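Local coordinates for alkaline serine protease AL20 (Nesterenkonia abyssinica, PDB 3CP7) that cleaves peptide bonds as a secreted, thermostable alkaline serine protease of the trypsin-like fold, at the interface of chains A and B. Numbering follows the deposited sequence. Chains: chain A/B, alkaline serine protease AL20.

Contact 1: the interface of chains A and B. Residues chain A 44, 49, 51, 83-84; chain B 44, 51, 76.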
# COMPACT_ATOMS: atom_id res chain seq x y z
N HIS A 44 1.73 -6.04 9.26
CA HIS A 44 1.20 -4.75 9.69
C HIS A 44 0.18 -4.95 10.80
O HIS A 44 -0.63 -5.88 10.74
CB HIS A 44 0.58 -3.98 8.52
CG HIS A 44 0.26 -2.56 8.84
ND1 HIS A 44 -0.85 -2.20 9.57
CD2 HIS A 44 0.91 -1.41 8.56
CE1 HIS A 44 -0.88 -0.89 9.72
NE2 HIS A 44 0.19 -0.38 9.12
N GLY A 49 -2.04 1.04 13.89
CA GLY A 49 -0.73 0.47 14.17
C GLY A 49 0.31 0.79 13.12
O GLY A 49 0.15 1.72 12.33
N PHE A 51 4.03 -0.94 10.72
CA PHE A 51 4.58 -2.13 10.06
C PHE A 51 5.40 -2.99 11.02
O PHE A 51 5.98 -2.49 11.98
CB PHE A 51 5.43 -1.75 8.84
CG PHE A 51 4.62 -1.23 7.68
CD1 PHE A 51 4.27 0.11 7.60
CD2 PHE A 51 4.19 -2.10 6.69
CE1 PHE A 51 3.51 0.60 6.54
CE2 PHE A 51 3.44 -1.64 5.62
CZ PHE A 51 3.10 -0.28 5.53
N ALA A 83 -4.52 -2.39 6.59
CA ALA A 83 -3.71 -1.38 7.28
C ALA A 83 -4.53 -0.31 7.97
O ALA A 83 -4.17 0.15 9.05
CB ALA A 83 -2.74 -0.72 6.30
N ASN A 84 -5.62 0.09 7.32
CA ASN A 84 -6.39 1.22 7.79
C ASN A 84 -7.48 0.82 8.78
O ASN A 84 -7.85 1.62 9.65
CB ASN A 84 -6.97 2.01 6.61
CG ASN A 84 -5.90 2.85 5.88
OD1 ASN A 84 -5.72 4.02 6.20
ND2 ASN A 84 -5.22 2.27 4.88
N HIS B 44 1.81 9.36 5.75
CA HIS B 44 2.58 8.31 6.43
C HIS B 44 3.97 8.82 6.82
O HIS B 44 4.59 9.59 6.09
CB HIS B 44 2.69 7.06 5.55
CG HIS B 44 3.25 5.87 6.26
ND1 HIS B 44 4.60 5.67 6.42
CD2 HIS B 44 2.64 4.82 6.86
CE1 HIS B 44 4.81 4.55 7.08
NE2 HIS B 44 3.63 4.01 7.36
N PHE B 51 0.41 5.51 9.98
CA PHE B 51 -0.29 6.44 9.13
C PHE B 51 -0.64 7.69 9.92
O PHE B 51 -0.77 7.67 11.16
CB PHE B 51 -1.55 5.80 8.57
CG PHE B 51 -1.29 4.75 7.52
CD1 PHE B 51 -1.27 3.40 7.85
CD2 PHE B 51 -1.05 5.12 6.21
CE1 PHE B 51 -1.02 2.43 6.89
CE2 PHE B 51 -0.79 4.15 5.23
CZ PHE B 51 -0.77 2.81 5.58
N LEU B 76 -5.88 5.29 3.62
CA LEU B 76 -4.67 5.98 3.22
C LEU B 76 -3.80 4.98 2.46
O LEU B 76 -3.52 3.89 2.98
CB LEU B 76 -3.95 6.54 4.46
CG LEU B 76 -4.82 7.50 5.28
CD1 LEU B 76 -4.09 7.92 6.54
CD2 LEU B 76 -5.21 8.73 4.46
O HOH W 1 -1.56 3.55 11.52
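A:Phe51 turns the edge of its ring towards B:His44, whose NE2 lies in the plane of that ring, 3.5 Å from A:Phe51 CE1. One face of the A:Phe51 ring carries CD2 of A:His44, set over its centre, while CD2 of A:Phe51 stands in plane at the rim of the A:His44 imidazole. A face of A:His44 is capped over its centre by the methyl CB of A:Ala83, from helix 80-85. The partner repeats the pairing less squarely: B:His44 CD2 rests on a face of B:Phe51 but is shifted towards the rim. B:Phe51 pushes its CE1 across to A:Ala83 CB, at 3.6 Å, and this same corner comes 3.8 Å from A:His44 NE2. A:His44 NE2 and B:His44 NE2 are 5.9 Å apart, not in contact.

Beside this aromatic cluster, A:Asn84 spans both backbone polar atoms of B:Leu76, on strand 75-78. Amide ND2 gives a hydrogen bond to B:Leu76 O at 3.0 Å, with the acceptor nearly in the amide plane. In return B:Leu76 N donates to A:Asn84 OD1 at 2.9 Å; the bond is straight at the hydrogen (168°) but reaches the oxygen from above the carbonyl plane, 50° out of it. With chi2 at -93° the amide is turned across the chain leading to it, and both of its heteroatoms reach the one residue. An aspartate here would probably set a carboxylate oxygen against B:Leu76 O, leaving that carbonyl without its donor. Water 1 adds a link at the rim of B:Phe51, lying 2.6 Å from A:Gly49 O and meeting the backbone N of B:Phe51.

A:His44 comes two residues after the TAGHC motif that carries the catalytic histidine; the structure alone does not show an effect on catalysis. Aromatic packing and the paired amide bonds hold the two copies together here in the deposited assembly, which may or may not be the biological one.

Contact 2: the interface of chains A and B. Residues chain A 79-81, 206; chain B 75, 213, 218.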
# COMPACT_ATOMS: atom_id res chain seq x y z
N SER A 79 -2.49 -4.63 2.22
CA SER A 79 -3.72 -4.13 1.65
C SER A 79 -4.12 -2.85 2.39
O SER A 79 -3.78 -2.68 3.58
CB SER A 79 -4.84 -5.16 1.77
OG SER A 79 -5.33 -5.19 3.09
N ALA A 80 -4.83 -1.96 1.70
CA ALA A 80 -5.28 -0.71 2.31
C ALA A 80 -6.29 -0.97 3.40
O ALA A 80 -6.25 -0.31 4.43
CB ALA A 80 -5.87 0.19 1.27
N GLU A 81 -7.19 -1.91 3.16
CA GLU A 81 -8.27 -2.13 4.13
C GLU A 81 -7.75 -2.79 5.40
O GLU A 81 -8.24 -2.50 6.49
CB GLU A 81 -9.38 -2.98 3.51
CG GLU A 81 -10.00 -2.38 2.25
CD GLU A 81 -9.30 -2.78 0.95
OE1 GLU A 81 -9.91 -2.59 -0.13
OE2 GLU A 81 -8.16 -3.27 0.99
N GLY A 206 -8.99 -6.65 -5.56
CA GLY A 206 -8.13 -5.95 -4.60
C GLY A 206 -6.80 -6.67 -4.47
O GLY A 206 -5.72 -6.07 -4.61
N GLU B 75 -9.34 5.19 3.63
CA GLU B 75 -8.12 4.44 3.37
C GLU B 75 -7.01 5.37 2.92
O GLU B 75 -7.17 6.12 1.96
CB GLU B 75 -8.33 3.35 2.31
CG GLU B 75 -9.17 2.16 2.77
CD GLU B 75 -10.65 2.33 2.45
OE1 GLU B 75 -11.02 3.27 1.71
OE2 GLU B 75 -11.45 1.51 2.97
N TYR B 213 -4.85 0.80 -7.91
CA TYR B 213 -5.27 0.14 -6.68
C TYR B 213 -6.09 1.08 -5.80
O TYR B 213 -7.20 0.75 -5.40
CB TYR B 213 -4.03 -0.36 -5.94
CG TYR B 213 -4.32 -1.03 -4.63
CD1 TYR B 213 -3.87 -0.47 -3.43
CD2 TYR B 213 -5.05 -2.23 -4.58
CE1 TYR B 213 -4.14 -1.09 -2.22
CE2 TYR B 213 -5.33 -2.83 -3.37
CZ TYR B 213 -4.87 -2.26 -2.20
OH TYR B 213 -5.13 -2.84 -0.99
N ASN B 218 -8.84 0.93 -1.85
CA ASN B 218 -8.51 -0.47 -2.06
C ASN B 218 -7.24 -0.64 -1.30
O ASN B 218 -6.37 0.24 -1.40
CB ASN B 218 -8.28 -0.85 -3.51
CG ASN B 218 -9.01 -2.10 -3.92
OD1 ASN B 218 -9.08 -2.39 -5.13
ND2 ASN B 218 -9.56 -2.85 -2.96
OXT ASN B 218 -7.05 -1.61 -0.56
O HOH W 2 -7.10 -4.44 -1.18
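B:Asn218, the C-terminal residue of this trypsin-like protease, reaches into chain A between A:Glu81 and A:Gly206. Its CB sits 3.5 Å above the plane of the B:Tyr213 ring, offset towards the rim, so the residue leans on its own chain before crossing. CG and the amide oxygen OD1 then pass A:Gly206, at the start of helix 205-214, with OD1 3.7 Å from A:Gly206 CA. On the other branch of the tip, ND2 donates at 2.9 Å to A:Glu81 OE1, which accepts through its syn lone pair, on the side of the other carboxylate oxygen. The acceptor lies almost in the amide plane, yet amide and carboxylate planes are turned 82° apart. A:Glu81 bends at chi2 (89°), which folds its carboxylate back towards the chain terminus of B.

The terminal carboxylate of B:Asn218 meets that same glutamate: A:Glu81 OE2 and B:Asn218 OXT stand 2.5 Å apart, too close for two acceptors unless a proton lies between, so this pair is doubtful. The placement of the terminus is also doubtful in detail, because its oxygens crowd the methyl of A:Ala80 too closely. Water 2 lies between the groups, 2.7 Å from A:Glu81 OE2, and also meets B:Asn218 OXT.

B:Tyr213 supplies a second crossing. Its phenol OH accepts a hydrogen bond from the backbone A:Ala80 N at 2.9 Å, nearly straight at 165°, with the donor nitrogen in plane at the ring edge. OH touches water 2 as well, and CE2 points to the carbonyl A:Gly206 O. A:Ala80 N begins helix 80-85, and its further bond to the terminal oxygen B:Asn218 OXT is weak. The aliphatic CB and CG of B:Glu75 flank A:Ala80 CB, with B:Glu75 CG 4.1 Å from that methyl.

The C-alpha centres of contact 1 and contact 2 lie about 11 Å apart, and the two form one continuous seam. Helix 80-85 of chain A serves both: its first turn belongs to contact 2 and its later residues to contact 1. Strand 75-78 of chain B is shared too, through neighbouring B:Glu75 and B:Leu76. Contact 1 adds the stretch 44-51 of both chains; contact 2 adds helix 205-214 of both chains and the C-terminus of chain B. Two-fold symmetry repeats each contact with the chains exchanged, so each copy gives and receives a tail. The pair may or may not be a physiological dimer.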